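Local coordinates for serine repeat antigen 5 (Plasmodium falciparum, PDB 6X42), which is a malaria-parasite pseudo-zymogen with a papain-type cysteine protease fold, probably lacking ordinary protease activity, at residues A[37-42]-A[66-71]; A[81-86]-A[125-130]; A[110-115]-A[138-143]; A[238-243]-A[258-263]. One frame throughout, in Å; residues are numbered along the deposited sequence.

Contact 1 (A[37-42]-A[66-71]); sequences NCISNL and RCMKGY
C38 and C67 meet sulfur to sulfur, SG to SG 2.0 Å, in a disulfide that ties a loop to the end of helix 53-68. SG of C38 stands anti to its own backbone N (chi1 -175°), on the side where SG of C67 meets it; the latter lies beside its backbone N. C67 is the bump, and the loop offers the hollow, walled by C38, I39 and L42. I39 lays CG1 against CB of C67 at 3.7 Å, then runs on until its CD1 touches SD of M68, 3.9 Å away, the two side chains crossing at a slant. L42 adds a lighter touch, CD1 at 4.1 Å from SG of C67. Just beyond, the helix stops in a Schellman motif, with Y71 N bonded to R66 O and G70 N to C67 O, G70 taking the positive phi. That reversal brings Y71 O to 3.3 Å from SG of C38. The loop has its own brace, an Asx turn in which OD1 of N37 accepts from I39 N, 3.0 Å, in the carbonyl plane on a lone pair. Y60 of helix 53-68 also touches both I39 and L42.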
loop_
_atom_site.group_PDB
_atom_site.type_symbol
_atom_site.label_atom_id
_atom_site.label_comp_id
_atom_site.label_asym_id
_atom_site.label_seq_id
_atom_site.Cartn_x
_atom_site.Cartn_y
_atom_site.Cartn_z
ATOM N N ASN A 37 -3.422 -10.010 15.632
ATOM C CA ASN A 37 -2.566 -10.002 14.450
ATOM C C ASN A 37 -1.677 -8.765 14.430
ATOM O O ASN A 37 -2.136 -7.642 14.665
ATOM C CB ASN A 37 -3.403 -10.047 13.165
ATOM C CG ASN A 37 -2.616 -10.612 11.963
ATOM O OD1 ASN A 37 -1.666 -9.989 11.450
ATOM N ND2 ASN A 37 -3.010 -11.796 11.517
ATOM N N CYS A 38 -0.391 -8.985 14.154
ATOM C CA CYS A 38 0.547 -7.882 13.962
ATOM C C CYS A 38 -0.041 -6.808 13.051
ATOM O O CYS A 38 0.056 -5.602 13.336
ATOM C CB CYS A 38 1.824 -8.467 13.351
ATOM S SG CYS A 38 3.235 -7.357 13.112
ATOM N N ILE A 39 -0.660 -7.226 11.950
ATOM C CA ILE A 39 -1.147 -6.267 10.963
ATOM C C ILE A 39 -2.288 -5.425 11.526
ATOM O O ILE A 39 -2.410 -4.241 11.191
ATOM C CB ILE A 39 -1.481 -7.018 9.659
ATOM C CG1 ILE A 39 -0.176 -7.474 9.000
ATOM C CG2 ILE A 39 -2.257 -6.132 8.729
ATOM C CD1 ILE A 39 -0.317 -8.462 7.866
ATOM N N SER A 40 -3.103 -5.982 12.425
ATOM C CA SER A 40 -4.186 -5.200 13.009
ATOM C C SER A 40 -3.679 -4.117 13.940
ATOM O O SER A 40 -4.438 -3.216 14.304
ATOM C CB SER A 40 -5.119 -6.099 13.812
ATOM O OG SER A 40 -5.447 -7.232 13.045
ATOM N N ASN A 41 -2.423 -4.203 14.353
ATOM C CA ASN A 41 -1.823 -3.229 15.246
ATOM C C ASN A 41 -1.049 -2.146 14.513
ATOM O O ASN A 41 -0.415 -1.305 15.158
ATOM C CB ASN A 41 -0.984 -3.991 16.253
ATOM C CG ASN A 41 -1.843 -4.557 17.366
ATOM O OD1 ASN A 41 -2.178 -3.854 18.316
ATOM N ND2 ASN A 41 -2.359 -5.760 17.154
ATOM N N LEU A 42 -1.132 -2.108 13.187
ATOM C CA LEU A 42 -0.591 -0.998 12.401
ATOM C C LEU A 42 -1.707 0.032 12.225
ATOM O O LEU A 42 -2.580 -0.116 11.365
ATOM C CB LEU A 42 -0.101 -1.515 11.056
ATOM C CG LEU A 42 1.069 -2.507 11.076
ATOM C CD1 LEU A 42 1.228 -3.210 9.709
ATOM C CD2 LEU A 42 2.350 -1.788 11.468
ATOM N N ARG A 66 7.139 -7.150 7.144
ATOM C CA ARG A 66 7.821 -7.367 8.421
ATOM C C ARG A 66 6.939 -8.134 9.401
ATOM O O ARG A 66 7.409 -9.059 10.072
ATOM C CB ARG A 66 8.284 -6.027 8.988
ATOM C CG ARG A 66 9.531 -5.476 8.273
ATOM C CD ARG A 66 9.960 -4.102 8.785
ATOM N NE ARG A 66 10.177 -4.135 10.228
ATOM C CZ ARG A 66 11.282 -4.590 10.814
ATOM N NH1 ARG A 66 12.300 -5.019 10.080
ATOM N NH2 ARG A 66 11.366 -4.626 12.134
ATOM N N CYS A 67 5.645 -7.810 9.458
ATOM C CA CYS A 67 4.725 -8.574 10.296
ATOM C C CYS A 67 4.681 -10.040 9.874
ATOM O O CYS A 67 4.720 -10.943 10.720
ATOM C CB CYS A 67 3.315 -7.988 10.214
ATOM S SG CYS A 67 2.960 -6.566 11.262
ATOM N N MET A 68 4.599 -10.299 8.571
ATOM C CA MET A 68 4.531 -11.674 8.090
ATOM C C MET A 68 5.795 -12.454 8.439
ATOM O O MET A 68 5.739 -13.682 8.562
ATOM C CB MET A 68 4.329 -11.691 6.569
ATOM C CG MET A 68 2.964 -11.223 6.020
ATOM S SD MET A 68 1.481 -11.767 6.885
ATOM C CE MET A 68 1.385 -13.471 6.374
ATOM N N LYS A 69 6.936 -11.773 8.593
ATOM C CA LYS A 69 8.205 -12.413 8.936
ATOM C C LYS A 69 8.460 -12.450 10.443
ATOM O O LYS A 69 9.541 -12.871 10.870
ATOM C CB LYS A 69 9.366 -11.723 8.197
ATOM C CG LYS A 69 9.373 -11.898 6.649
ATOM C CD LYS A 69 9.033 -13.330 6.211
ATOM C CE LYS A 69 9.117 -13.575 4.698
ATOM N NZ LYS A 69 7.761 -13.794 4.113
ATOM N N GLY A 70 7.488 -12.041 11.252
ATOM C CA GLY A 70 7.557 -12.198 12.690
ATOM C C GLY A 70 8.070 -11.008 13.473
ATOM O O GLY A 70 8.319 -11.144 14.680
ATOM N N TYR A 71 8.246 -9.859 12.837
ATOM C CA TYR A 71 8.702 -8.662 13.525
ATOM C C TYR A 71 7.529 -7.916 14.160
ATOM O O TYR A 71 6.364 -8.127 13.820
ATOM C CB TYR A 71 9.460 -7.745 12.560
ATOM C CG TYR A 71 10.733 -8.372 12.039
ATOM C CD1 TYR A 71 10.732 -9.111 10.862
ATOM C CD2 TYR A 71 11.931 -8.242 12.734
ATOM C CE1 TYR A 71 11.886 -9.705 10.393
ATOM C CE2 TYR A 71 13.090 -8.824 12.269
ATOM C CZ TYR A 71 13.067 -9.553 11.098
ATOM O OH TYR A 71 14.236 -10.135 10.645
#

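Contact 2 (A[81-86]-A[125-130])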
loop_
_atom_site.group_PDB
_atom_site.type_symbol
_atom_site.label_atom_id
_atom_site.label_comp_id
_atom_site.label_asym_id
_atom_site.label_seq_id
_atom_site.Cartn_x
_atom_site.Cartn_y
_atom_site.Cartn_z
ATOM N N VAL A 81 11.743 9.301 4.683
ATOM C CA VAL A 81 11.712 8.977 3.264
ATOM C C VAL A 81 11.363 10.203 2.436
ATOM O O VAL A 81 11.892 10.395 1.337
ATOM C CB VAL A 81 10.766 7.791 3.003
ATOM C CG1 VAL A 81 10.680 7.483 1.521
ATOM C CG2 VAL A 81 11.219 6.583 3.819
ATOM N N ALA A 82 10.463 11.053 2.932
ATOM C CA ALA A 82 10.120 12.258 2.189
ATOM C C ALA A 82 11.318 13.179 2.033
ATOM O O ALA A 82 11.479 13.826 0.999
ATOM C CB ALA A 82 9.025 13.026 2.924
ATOM N N ASN A 83 12.147 13.281 3.062
ATOM C CA ASN A 83 13.112 14.365 3.145
ATOM C C ASN A 83 14.521 13.972 2.748
ATOM O O ASN A 83 15.351 14.860 2.560
ATOM C CB ASN A 83 13.106 14.950 4.558
ATOM C CG ASN A 83 11.811 15.671 4.855
ATOM O OD1 ASN A 83 11.033 15.970 3.936
ATOM N ND2 ASN A 83 11.573 15.984 6.122
ATOM N N CYS A 84 14.810 12.689 2.622
ATOM C CA CYS A 84 16.162 12.195 2.382
ATOM C C CYS A 84 16.209 11.603 0.978
ATOM O O CYS A 84 15.613 10.552 0.718
ATOM C CB CYS A 84 16.529 11.166 3.445
ATOM S SG CYS A 84 16.432 11.879 5.101
ATOM N N TYR A 85 16.911 12.279 0.075
ATOM C CA TYR A 85 17.027 11.842 -1.307
ATOM C C TYR A 85 18.285 12.455 -1.914
ATOM O O TYR A 85 18.767 13.495 -1.463
ATOM C CB TYR A 85 15.779 12.233 -2.106
ATOM C CG TYR A 85 15.463 13.717 -2.089
ATOM C CD1 TYR A 85 16.081 14.583 -2.983
ATOM C CD2 TYR A 85 14.541 14.246 -1.189
ATOM C CE1 TYR A 85 15.806 15.927 -2.995
ATOM C CE2 TYR A 85 14.249 15.600 -1.190
ATOM C CZ TYR A 85 14.888 16.437 -2.102
ATOM O OH TYR A 85 14.635 17.792 -2.133
ATOM N N LYS A 86 18.821 11.790 -2.930
ATOM C CA LYS A 86 19.955 12.302 -3.686
ATOM C C LYS A 86 19.466 13.144 -4.871
ATOM O O LYS A 86 18.342 12.992 -5.349
ATOM C CB LYS A 86 20.808 11.131 -4.184
ATOM C CG LYS A 86 21.414 10.290 -3.068
ATOM N N VAL A 125 7.374 18.220 5.683
ATOM C CA VAL A 125 7.704 17.557 4.427
ATOM C C VAL A 125 8.438 18.561 3.549
ATOM O O VAL A 125 7.876 19.596 3.177
ATOM C CB VAL A 125 6.430 17.022 3.763
ATOM C CG1 VAL A 125 6.733 16.542 2.349
ATOM C CG2 VAL A 125 5.856 15.905 4.606
ATOM N N GLY A 126 9.702 18.264 3.236
ATOM C CA GLY A 126 10.584 19.161 2.519
ATOM C C GLY A 126 11.716 19.720 3.345
ATOM O O GLY A 126 12.591 20.383 2.777
ATOM N N GLU A 127 11.731 19.519 4.662
ATOM C CA GLU A 127 12.819 20.054 5.476
ATOM C C GLU A 127 14.088 19.218 5.264
ATOM O O GLU A 127 14.074 18.159 4.642
ATOM C CB GLU A 127 12.424 20.146 6.956
ATOM C CG GLU A 127 12.519 18.871 7.745
ATOM C CD GLU A 127 12.314 19.028 9.230
ATOM O OE1 GLU A 127 11.922 20.124 9.693
ATOM O OE2 GLU A 127 12.581 18.046 9.942
ATOM N N GLN A 128 15.203 19.717 5.782
ATOM C CA GLN A 128 16.474 19.032 5.590
ATOM C C GLN A 128 16.425 17.621 6.168
ATOM O O GLN A 128 15.844 17.380 7.225
ATOM C CB GLN A 128 17.579 19.837 6.273
ATOM C CG GLN A 128 18.940 19.192 6.204
ATOM C CD GLN A 128 19.906 19.814 7.169
ATOM O OE1 GLN A 128 20.180 21.008 7.083
ATOM N NE2 GLN A 128 20.448 19.007 8.088
ATOM N N CYS A 129 17.040 16.687 5.460
ATOM C CA CYS A 129 17.150 15.316 5.938
ATOM C C CYS A 129 17.882 15.300 7.277
ATOM O O CYS A 129 18.981 15.862 7.380
ATOM C CB CYS A 129 17.933 14.507 4.905
ATOM S SG CYS A 129 18.229 12.778 5.332
ATOM N N PRO A 130 17.316 14.686 8.315
ATOM C CA PRO A 130 17.952 14.704 9.636
ATOM C C PRO A 130 19.116 13.733 9.725
ATOM O O PRO A 130 19.172 12.718 9.024
ATOM C CB PRO A 130 16.818 14.264 10.573
ATOM C CG PRO A 130 16.037 13.322 9.730
ATOM C CD PRO A 130 16.040 13.958 8.346
HETATM O O HOH W 1 14.472 17.469 2.051
HETATM O O HOH W 2 13.391 18.800 -0.055
#
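N83 turns its flat amide toward the main chain of G126 and the side chain of E127, while next to it C84 is bonded to C129. OD1 of N83 accepts from G126 N at 2.7 Å in a nearly straight bond (167°), the donor lying 32° off the carbonyl plane. ND2 of N83 sits 3.4 Å from CG of E127; the two side chains cross at a slant, with amide and carboxylate planes 45° apart. Both reach Y118, whose OH bonds to ND2 of N83 and to OE2 of E127. In the disulfide, C84 SG to C129 SG is 2.0 Å. SG of C84 lies beside its backbone N and SG of C129 anti to its own, with CD of P130 3.9 Å from SG of C84. At the other end CB of A82 rests 4.2 Å from CG1 of V125. A water donates to both N83 O (2.8 Å) and E127 O (2.7 Å), bridging the two backbones. The contact thus clamps the irregular segment 125-130 onto the C-terminal end of helix 78-83. Since ND2 of N83 also donates to K124 O, the buried amide is engaged at both its oxygen and its nitrogen, which would hold its flip in one sense.

Contact 3 (A[110-115]-A[138-143]); sequences GFLPAE and NLWDNG
L139 N donates to L112 O at 2.9 Å where two irregular segments run side by side, the second starting a type I turn from N138 to D141. N138 does most of the work. Its CG, anti to the backbone N (chi1 -170°), sits over the F111 ring, offset toward the rim, and the amide plane lies stacked at 14° to the ring's; CB lies over the same ring, 3.8 Å from its centroid, as a CH-pi contact. ND2 of N138 donates to G110 O at 3.2 Å, in the carbonyl plane on a lone pair. OD1 of N138 takes two N-H groups from opposite faces of its plane: L112 N across the contact, 3.0 Å, and W140 N, also 3.0 Å, closing an Asx turn at the start of the beta turn. The asparagine side chain bonds the backbone that leaves helix 99-109 to the segment leading into strand 144-145. CD1 of L112 packs on CB of W140 at 4.0 Å, and I106 of helix 99-109 touches both residues. G110 O lies at the edge of the indole, near its plane, by CD1 of W140. At the far end CD1 of L139 closes on CA of A114, 3.8 Å, and R66 of helix 53-68 touches L139 as well.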
loop_
_atom_site.group_PDB
_atom_site.type_symbol
_atom_site.label_atom_id
_atom_site.label_comp_id
_atom_site.label_asym_id
_atom_site.label_seq_id
_atom_site.Cartn_x
_atom_site.Cartn_y
_atom_site.Cartn_z
ATOM N N GLY A 110 20.005 3.079 2.873
ATOM C CA GLY A 110 20.226 1.898 3.695
ATOM C C GLY A 110 19.610 1.946 5.077
ATOM O O GLY A 110 19.819 1.020 5.869
ATOM N N PHE A 111 18.840 2.982 5.394
ATOM C CA PHE A 111 18.331 3.180 6.745
ATOM C C PHE A 111 16.880 3.610 6.664
ATOM O O PHE A 111 16.546 4.557 5.944
ATOM C CB PHE A 111 19.158 4.257 7.458
ATOM C CG PHE A 111 19.190 4.122 8.958
ATOM C CD1 PHE A 111 20.291 3.573 9.597
ATOM C CD2 PHE A 111 18.119 4.553 9.729
ATOM C CE1 PHE A 111 20.327 3.456 10.983
ATOM C CE2 PHE A 111 18.143 4.436 11.114
ATOM C CZ PHE A 111 19.250 3.887 11.741
ATOM N N LEU A 112 16.018 2.908 7.388
ATOM C CA LEU A 112 14.630 3.324 7.571
ATOM C C LEU A 112 14.454 3.532 9.059
ATOM O O LEU A 112 14.316 2.550 9.813
ATOM C CB LEU A 112 13.636 2.285 7.062
ATOM C CG LEU A 112 13.595 2.160 5.548
ATOM C CD1 LEU A 112 12.716 0.976 5.201
ATOM C CD2 LEU A 112 13.114 3.459 4.898
ATOM N N PRO A 113 14.465 4.768 9.531
ATOM C CA PRO A 113 14.174 5.013 10.938
ATOM C C PRO A 113 12.727 4.684 11.261
ATOM O O PRO A 113 11.839 4.650 10.404
ATOM C CB PRO A 113 14.426 6.516 11.106
ATOM C CG PRO A 113 15.228 6.938 9.915
ATOM C CD PRO A 113 14.805 6.009 8.814
ATOM N N ALA A 114 12.502 4.487 12.542
ATOM C CA ALA A 114 11.159 4.341 13.055
ATOM C C ALA A 114 10.475 5.701 13.159
ATOM O O ALA A 114 11.120 6.738 13.381
ATOM C CB ALA A 114 11.212 3.678 14.431
ATOM N N GLU A 115 9.147 5.674 12.989
ATOM C CA GLU A 115 8.318 6.854 13.202
ATOM C C GLU A 115 8.651 7.545 14.516
ATOM O O GLU A 115 8.700 8.775 14.578
ATOM C CB GLU A 115 6.848 6.420 13.194
ATOM C CG GLU A 115 5.840 7.490 13.552
ATOM C CD GLU A 115 5.689 8.529 12.491
ATOM O OE1 GLU A 115 6.342 8.411 11.454
ATOM O OE2 GLU A 115 4.894 9.465 12.683
ATOM N N ASN A 138 16.925 0.912 13.017
ATOM C CA ASN A 138 16.926 0.704 11.566
ATOM C C ASN A 138 15.972 -0.443 11.246
ATOM O O ASN A 138 16.305 -1.614 11.443
ATOM C CB ASN A 138 18.322 0.389 11.032
ATOM C CG ASN A 138 18.382 0.409 9.513
ATOM O OD1 ASN A 138 17.365 0.612 8.836
ATOM N ND2 ASN A 138 19.575 0.198 8.968
ATOM N N LEU A 139 14.801 -0.108 10.721
ATOM C CA LEU A 139 13.813 -1.127 10.384
ATOM C C LEU A 139 14.136 -1.822 9.074
ATOM O O LEU A 139 13.375 -2.691 8.637
ATOM C CB LEU A 139 12.420 -0.497 10.342
ATOM C CG LEU A 139 11.984 0.091 11.689
ATOM C CD1 LEU A 139 10.698 0.882 11.525
ATOM C CD2 LEU A 139 11.811 -1.009 12.734
ATOM N N TRP A 140 15.247 -1.452 8.446
ATOM C CA TRP A 140 15.758 -2.089 7.246
ATOM C C TRP A 140 17.028 -2.876 7.531
ATOM O O TRP A 140 17.676 -3.356 6.602
ATOM C CB TRP A 140 16.020 -1.022 6.181
ATOM C CG TRP A 140 16.334 -1.590 4.851
ATOM C CD1 TRP A 140 17.428 -1.325 4.088
ATOM C CD2 TRP A 140 15.541 -2.519 4.112
ATOM N NE1 TRP A 140 17.379 -2.048 2.922
ATOM C CE2 TRP A 140 16.224 -2.785 2.910
ATOM C CE3 TRP A 140 14.322 -3.159 4.351
ATOM C CZ2 TRP A 140 15.731 -3.661 1.954
ATOM C CZ3 TRP A 140 13.836 -4.033 3.389
ATOM C CH2 TRP A 140 14.532 -4.268 2.212
ATOM N N ASP A 141 17.414 -3.006 8.793
ATOM C CA ASP A 141 18.566 -3.829 9.126
ATOM C C ASP A 141 18.355 -5.246 8.596
ATOM O O ASP A 141 17.280 -5.831 8.757
ATOM C CB ASP A 141 18.757 -3.826 10.641
ATOM C CG ASP A 141 20.188 -4.089 11.054
ATOM O OD1 ASP A 141 20.372 -4.690 12.132
ATOM O OD2 ASP A 141 21.120 -3.711 10.308
ATOM N N ASN A 142 19.381 -5.775 7.929
ATOM C CA ASN A 142 19.365 -7.087 7.275
ATOM C C ASN A 142 18.269 -7.233 6.224
ATOM O O ASN A 142 17.931 -8.356 5.837
ATOM C CB ASN A 142 19.314 -8.265 8.259
ATOM C CG ASN A 142 20.150 -8.032 9.503
ATOM O OD1 ASN A 142 21.369 -7.865 9.430
ATOM N ND2 ASN A 142 19.498 -8.045 10.658
ATOM N N GLY A 143 17.703 -6.133 5.741
ATOM C CA GLY A 143 16.855 -6.182 4.573
ATOM C C GLY A 143 17.670 -6.032 3.302
ATOM O O GLY A 143 18.725 -5.397 3.285
#

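Contact 4 (A[238-243]-A[258-263]); sequences SYWIVR and VDMYGP
W240 and V258 form the hydrogen-bonded pair of an antiparallel beta hairpin, strands 236-243 and 255-259: W240 N donates to V258 O at 2.9 Å and V258 N to W240 O at 3.0 Å. Y239 and D259 make the neighbouring non-hydrogen-bonded pair. Past it the second strand ends, yet M260 N still bonds S238 O at 2.9 Å, tilted 33° from the carbonyl plane. S238 O and V258 O each also have a CA-H...O contact, from D259 CA and Y239 CA, the latter well bent. OD1 of D259 accepts from Y261 N at 3.0 Å, an Asx turn, and from G262 N at 2.9 Å, which makes it an Asx motif; a water that takes the N-H of S238 donates to it too. OD2 goes to the hydroxyl of Y229. OG of S238 bonds N228 OD1, and S238 lines the site of the bound triiodinated benzenedicarboxylate. On the W240 face of the sheet, the extended side chain of M260 crosses the indole at about a right angle, CG 3.6 Å above the centroid of the five-membered ring and SD over the six-membered one, a Met-aromatic contact. V258 CG1 packs at the ring edge. N269 ND2 bonds M260 O. NE1 of W240 donates to a water at 2.9 Å, which donates in turn to M260 O at 2.8 Å.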
loop_
_atom_site.group_PDB
_atom_site.type_symbol
_atom_site.label_atom_id
_atom_site.label_comp_id
_atom_site.label_asym_id
_atom_site.label_seq_id
_atom_site.Cartn_x
_atom_site.Cartn_y
_atom_site.Cartn_z
ATOM N N SER A 238 -17.825 -9.537 -5.040
ATOM C CA SER A 238 -16.685 -9.564 -4.130
ATOM C C SER A 238 -16.155 -8.150 -3.956
ATOM O O SER A 238 -16.355 -7.287 -4.811
ATOM C CB SER A 238 -15.551 -10.461 -4.661
ATOM O OG SER A 238 -16.012 -11.780 -4.916
ATOM N N TYR A 239 -15.460 -7.927 -2.845
ATOM C CA TYR A 239 -14.891 -6.620 -2.546
ATOM C C TYR A 239 -13.428 -6.740 -2.135
ATOM O O TYR A 239 -13.000 -7.759 -1.582
ATOM C CB TYR A 239 -15.679 -5.918 -1.414
ATOM C CG TYR A 239 -15.717 -6.665 -0.105
ATOM C CD1 TYR A 239 -14.706 -6.537 0.828
ATOM C CD2 TYR A 239 -16.770 -7.530 0.206
ATOM C CE1 TYR A 239 -14.741 -7.232 2.018
ATOM C CE2 TYR A 239 -16.798 -8.228 1.401
ATOM C CZ TYR A 239 -15.777 -8.079 2.299
ATOM O OH TYR A 239 -15.767 -8.780 3.489
ATOM N N TRP A 240 -12.673 -5.662 -2.378
ATOM C CA TRP A 240 -11.393 -5.410 -1.737
ATOM C C TRP A 240 -11.620 -4.603 -0.468
ATOM O O TRP A 240 -12.485 -3.721 -0.435
ATOM C CB TRP A 240 -10.479 -4.562 -2.639
ATOM C CG TRP A 240 -10.106 -5.174 -3.949
ATOM C CD1 TRP A 240 -10.320 -4.638 -5.171
ATOM C CD2 TRP A 240 -9.441 -6.433 -4.171
ATOM N NE1 TRP A 240 -9.833 -5.471 -6.155
ATOM C CE2 TRP A 240 -9.284 -6.578 -5.559
ATOM C CE3 TRP A 240 -8.952 -7.438 -3.328
ATOM C CZ2 TRP A 240 -8.700 -7.695 -6.123
ATOM C CZ3 TRP A 240 -8.371 -8.546 -3.890
ATOM C CH2 TRP A 240 -8.249 -8.662 -5.276
ATOM N N ILE A 241 -10.804 -4.863 0.554
ATOM C CA ILE A 241 -10.650 -3.985 1.711
ATOM C C ILE A 241 -9.407 -3.144 1.445
ATOM O O ILE A 241 -8.321 -3.684 1.187
ATOM C CB ILE A 241 -10.514 -4.772 3.026
ATOM C CG1 ILE A 241 -11.681 -5.742 3.217
ATOM C CG2 ILE A 241 -10.401 -3.796 4.182
ATOM C CD1 ILE A 241 -11.540 -6.610 4.450
ATOM N N VAL A 242 -9.580 -1.828 1.482
ATOM C CA VAL A 242 -8.549 -0.866 1.102
ATOM C C VAL A 242 -8.247 0.046 2.286
ATOM O O VAL A 242 -9.154 0.619 2.900
ATOM C CB VAL A 242 -8.985 -0.038 -0.125
ATOM C CG1 VAL A 242 -7.888 0.944 -0.548
ATOM C CG2 VAL A 242 -9.357 -0.947 -1.278
ATOM N N ARG A 243 -6.957 0.194 2.573
ATOM C CA ARG A 243 -6.427 1.123 3.570
ATOM C C ARG A 243 -6.038 2.429 2.890
ATOM O O ARG A 243 -5.315 2.427 1.890
ATOM C CB ARG A 243 -5.191 0.513 4.225
ATOM C CG ARG A 243 -4.506 1.383 5.287
ATOM C CD ARG A 243 -3.336 0.661 5.829
ATOM N NE ARG A 243 -2.433 1.454 6.648
ATOM C CZ ARG A 243 -2.369 1.454 7.976
ATOM N NH1 ARG A 243 -3.259 0.835 8.723
ATOM N NH2 ARG A 243 -1.376 2.073 8.570
ATOM N N VAL A 258 -14.598 -1.880 -1.625
ATOM C CA VAL A 258 -14.952 -1.519 -2.994
ATOM C C VAL A 258 -15.131 -2.793 -3.807
ATOM O O VAL A 258 -14.349 -3.741 -3.687
ATOM C CB VAL A 258 -13.910 -0.545 -3.603
ATOM C CG1 VAL A 258 -12.530 -1.180 -3.695
ATOM C CG2 VAL A 258 -14.338 -0.026 -4.958
ATOM N N ASP A 259 -16.175 -2.809 -4.627
ATOM C CA ASP A 259 -16.442 -3.957 -5.490
ATOM C C ASP A 259 -15.256 -4.201 -6.417
ATOM O O ASP A 259 -14.726 -3.279 -7.045
ATOM C CB ASP A 259 -17.720 -3.672 -6.288
ATOM C CG ASP A 259 -18.285 -4.910 -6.963
ATOM O OD1 ASP A 259 -17.662 -5.340 -7.952
ATOM O OD2 ASP A 259 -19.310 -5.456 -6.492
ATOM N N MET A 260 -14.833 -5.463 -6.497
ATOM C CA MET A 260 -13.634 -5.797 -7.248
ATOM C C MET A 260 -13.786 -5.548 -8.746
ATOM O O MET A 260 -12.809 -5.250 -9.441
ATOM C CB MET A 260 -13.363 -7.283 -7.107
ATOM C CG MET A 260 -12.711 -7.682 -5.832
ATOM S SD MET A 260 -12.272 -9.445 -5.941
ATOM C CE MET A 260 -11.899 -9.692 -4.193
ATOM N N TYR A 261 -14.979 -5.734 -9.273
ATOM C CA TYR A 261 -15.176 -5.633 -10.712
ATOM C C TYR A 261 -15.867 -4.336 -11.103
ATOM O O TYR A 261 -15.604 -3.807 -12.184
ATOM C CB TYR A 261 -15.902 -6.884 -11.250
ATOM C CG TYR A 261 -15.067 -8.180 -11.167
ATOM C CD1 TYR A 261 -14.238 -8.598 -12.226
ATOM C CD2 TYR A 261 -15.108 -8.975 -10.039
ATOM C CE1 TYR A 261 -13.489 -9.786 -12.140
ATOM C CE2 TYR A 261 -14.361 -10.146 -9.939
ATOM C CZ TYR A 261 -13.564 -10.561 -10.990
ATOM O OH TYR A 261 -12.826 -11.743 -10.882
ATOM N N GLY A 262 -16.701 -3.785 -10.231
ATOM C CA GLY A 262 -17.419 -2.571 -10.508
ATOM C C GLY A 262 -18.534 -2.761 -11.518
ATOM O O GLY A 262 -18.831 -3.882 -11.958
ATOM N N PRO A 263 -19.181 -1.658 -11.901
ATOM C CA PRO A 263 -20.257 -1.739 -12.891
ATOM C C PRO A 263 -19.780 -2.332 -14.207
ATOM O O PRO A 263 -18.638 -2.142 -14.630
ATOM C CB PRO A 263 -20.686 -0.278 -13.071
ATOM C CG PRO A 263 -20.240 0.417 -11.849
ATOM C CD PRO A 263 -19.033 -0.297 -11.357
HETATM O O HOH W 3 -17.354 -8.187 -7.685
HETATM O O HOH W 4 -10.031 -4.980 -9.029
#

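Contact 4 is the most buried and the one made by regular strand pairing; contacts 1, 2 and 3 are partly buried and link loops to helix ends or to each other. Contacts 1 and 2 have disulfides, at the ends of the successive helices 53-68 and 78-83; contact 2 adds an asparagine bond, and contact 3 has asparagine and backbone bonds but no disulfide. Contacts 2 and 3 alternate along the chain and touch where CG2 of V81 meets CD2 of L112. Contact 1 lies between contacts 3 and 4: NH1 of R66 approaches L139 O, and L42 O takes NH1 of R243. Contacts 2 and 4 lie on opposite sides of the chain's centre, about 35 Å apart between centres.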